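Local coordinates for protein 2-dehydropantoate 2-reductase (Enterococcus faecium, PDB 3WFI) that acts as an NAD-binding D-mandelate dehydrogenase of the ketopantoate reductase family, probably interconverting 2-keto acids and D-2-hydroxy acids, at residues S92-D97 with K115-E120. Residues are numbered along the deposited sequence; the frame is centred on the assembly and turned at random.
Sequences SLIKKD and KFVPME
Ile94 meets Phe116 and Val117 where two connections of the NAD-binding Rossmann domain pass each other: residues 92-97 lead from helix 80-90 into strand 98-102, and residues 115-120 from helix 109-113 into strand 122-127. The contact is apolar, with no hydrogen bond between the segments. Both branches of Ile94 take part. Its CG1 arm, extended with chi2 175°, carries CD1 to 3.8 Å from CB of Phe116, so the benzyl group is met at its root and not at the ring. The ring itself leads off to Leu87 and Gln88 on helix 80-90, which links this loop to the same helix that residues 92-97 follow. The Ile94 and Val117 side chains cross at about a right angle. The charged side chains take no part across the contact. Lys96 NZ forms a salt bridge to Asp97 OD1, weak as a hydrogen bond at 3.2 Å, within its own turn, while Lys95 forms a salt bridge with Asp72, and Lys115 one with Glu84. Phe116 O faces the Ile94 methyls, CG2 the nearer at 3.8 Å. That methyl, anti to the backbone N of Ile94, also gives the closest approach between the segments, 3.6 Å to CG1 of Val117.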
loop_
_atom_site.group_PDB
_atom_site.type_symbol
_atom_site.label_atom_id
_atom_site.label_comp_id
_atom_site.label_asym_id
_atom_site.label_seq_id
_atom_site.Cartn_x
_atom_site.Cartn_y
_atom_site.Cartn_z
ATOM N N SER B 92 19.837 -29.654 17.905
ATOM C CA SER B 92 20.418 -30.903 18.408
ATOM C C SER B 92 19.806 -31.396 19.741
ATOM O O SER B 92 19.992 -32.543 20.118
ATOM C CB SER B 92 21.941 -30.771 18.558
ATOM O OG SER B 92 22.278 -29.940 19.663
ATOM N N LEU B 93 19.074 -30.540 20.450
ATOM C CA LEU B 93 18.444 -30.921 21.719
ATOM C C LEU B 93 17.066 -31.528 21.518
ATOM O O LEU B 93 16.443 -31.974 22.478
ATOM C CB LEU B 93 18.298 -29.714 22.641
ATOM C CG LEU B 93 19.624 -28.953 22.825
ATOM C CD1 LEU B 93 19.478 -27.787 23.789
ATOM C CD2 LEU B 93 20.749 -29.878 23.260
ATOM N N ILE B 94 16.587 -31.495 20.280
ATOM C CA ILE B 94 15.250 -31.948 19.957
ATOM C C ILE B 94 15.255 -33.451 19.664
ATOM O O ILE B 94 15.909 -33.912 18.739
ATOM C CB ILE B 94 14.686 -31.183 18.739
ATOM C CG1 ILE B 94 14.639 -29.680 19.046
ATOM C CG2 ILE B 94 13.305 -31.705 18.352
ATOM C CD1 ILE B 94 14.219 -28.817 17.875
ATOM N N LYS B 95 14.524 -34.204 20.479
ATOM C CA LYS B 95 14.264 -35.610 20.202
ATOM C C LYS B 95 12.853 -35.741 19.647
ATOM O O LYS B 95 12.135 -34.746 19.517
ATOM C CB LYS B 95 14.502 -36.486 21.436
ATOM C CG LYS B 95 13.856 -36.025 22.725
ATOM C CD LYS B 95 14.253 -36.899 23.891
ATOM C CE LYS B 95 13.440 -36.557 25.125
ATOM N NZ LYS B 95 14.020 -37.170 26.353
ATOM N N LYS B 96 12.467 -36.963 19.291
ATOM C CA LYS B 96 11.216 -37.196 18.583
ATOM C C LYS B 96 10.010 -36.642 19.345
ATOM O O LYS B 96 9.118 -36.062 18.740
ATOM C CB LYS B 96 11.042 -38.700 18.315
ATOM C CG LYS B 96 9.880 -39.040 17.397
ATOM C CD LYS B 96 9.923 -40.489 16.919
ATOM C CE LYS B 96 9.889 -41.492 18.072
ATOM N NZ LYS B 96 8.707 -41.311 18.969
ATOM N N ASP B 97 10.002 -36.816 20.662
ATOM C CA ASP B 97 8.868 -36.438 21.507
ATOM C C ASP B 97 9.012 -35.080 22.210
ATOM O O ASP B 97 8.231 -34.769 23.108
ATOM C CB ASP B 97 8.657 -37.519 22.578
ATOM C CG ASP B 97 8.209 -38.842 21.981
ATOM O OD1 ASP B 97 7.804 -38.846 20.797
ATOM O OD2 ASP B 97 8.252 -39.867 22.697
ATOM N N LYS B 115 9.098 -26.574 11.373
ATOM C CA LYS B 115 10.272 -27.071 10.648
ATOM C C LYS B 115 11.130 -27.990 11.517
ATOM O O LYS B 115 11.921 -28.782 10.986
ATOM C CB LYS B 115 11.112 -25.900 10.113
ATOM C CG LYS B 115 10.413 -25.119 9.006
ATOM C CD LYS B 115 11.009 -23.739 8.730
ATOM C CE LYS B 115 10.179 -22.944 7.719
ATOM N NZ LYS B 115 10.679 -21.547 7.547
ATOM N N PHE B 116 10.953 -27.897 12.840
ATOM C CA PHE B 116 11.820 -28.579 13.822
ATOM C C PHE B 116 11.111 -29.625 14.666
ATOM O O PHE B 116 11.739 -30.581 15.106
ATOM C CB PHE B 116 12.463 -27.532 14.745
ATOM C CG PHE B 116 13.288 -26.520 14.009
ATOM C CD1 PHE B 116 14.646 -26.709 13.832
ATOM C CD2 PHE B 116 12.701 -25.384 13.474
ATOM C CE1 PHE B 116 15.413 -25.770 13.147
ATOM C CE2 PHE B 116 13.459 -24.441 12.789
ATOM C CZ PHE B 116 14.817 -24.641 12.620
ATOM N N VAL B 117 9.821 -29.419 14.930
ATOM C CA VAL B 117 9.002 -30.402 15.624
ATOM C C VAL B 117 7.632 -30.466 14.956
ATOM O O VAL B 117 7.150 -29.454 14.441
ATOM C CB VAL B 117 8.853 -30.106 17.145
ATOM C CG1 VAL B 117 10.215 -29.889 17.805
ATOM C CG2 VAL B 117 7.955 -28.910 17.390
ATOM N N PRO B 118 6.996 -31.653 14.955
ATOM C CA PRO B 118 5.647 -31.730 14.384
ATOM C C PRO B 118 4.627 -30.885 15.155
ATOM O O PRO B 118 4.795 -30.636 16.346
ATOM C CB PRO B 118 5.296 -33.210 14.497
ATOM C CG PRO B 118 6.179 -33.738 15.571
ATOM C CD PRO B 118 7.450 -32.952 15.470
ATOM N N MET B 119 3.584 -30.469 14.452
ATOM C CA MET B 119 2.521 -29.646 14.991
ATOM C C MET B 119 1.910 -30.228 16.266
ATOM O O MET B 119 1.581 -29.483 17.191
ATOM C CB MET B 119 1.432 -29.469 13.916
ATOM C CG MET B 119 0.460 -28.331 14.167
ATOM S SD MET B 119 1.263 -26.731 14.359
ATOM C CE MET B 119 2.054 -26.460 12.771
ATOM N N GLU B 120 1.786 -31.555 16.322
ATOM C CA GLU B 120 1.212 -32.250 17.479
ATOM C C GLU B 120 1.985 -31.981 18.780
ATOM O O GLU B 120 1.442 -32.128 19.875
ATOM C CB GLU B 120 1.041 -33.765 17.214
ATOM C CG GLU B 120 2.219 -34.653 17.608
ATOM C CD GLU B 120 2.031 -36.143 17.308
ATOM O OE1 GLU B 120 2.068 -36.529 16.120
ATOM O OE2 GLU B 120 1.892 -36.941 18.258
#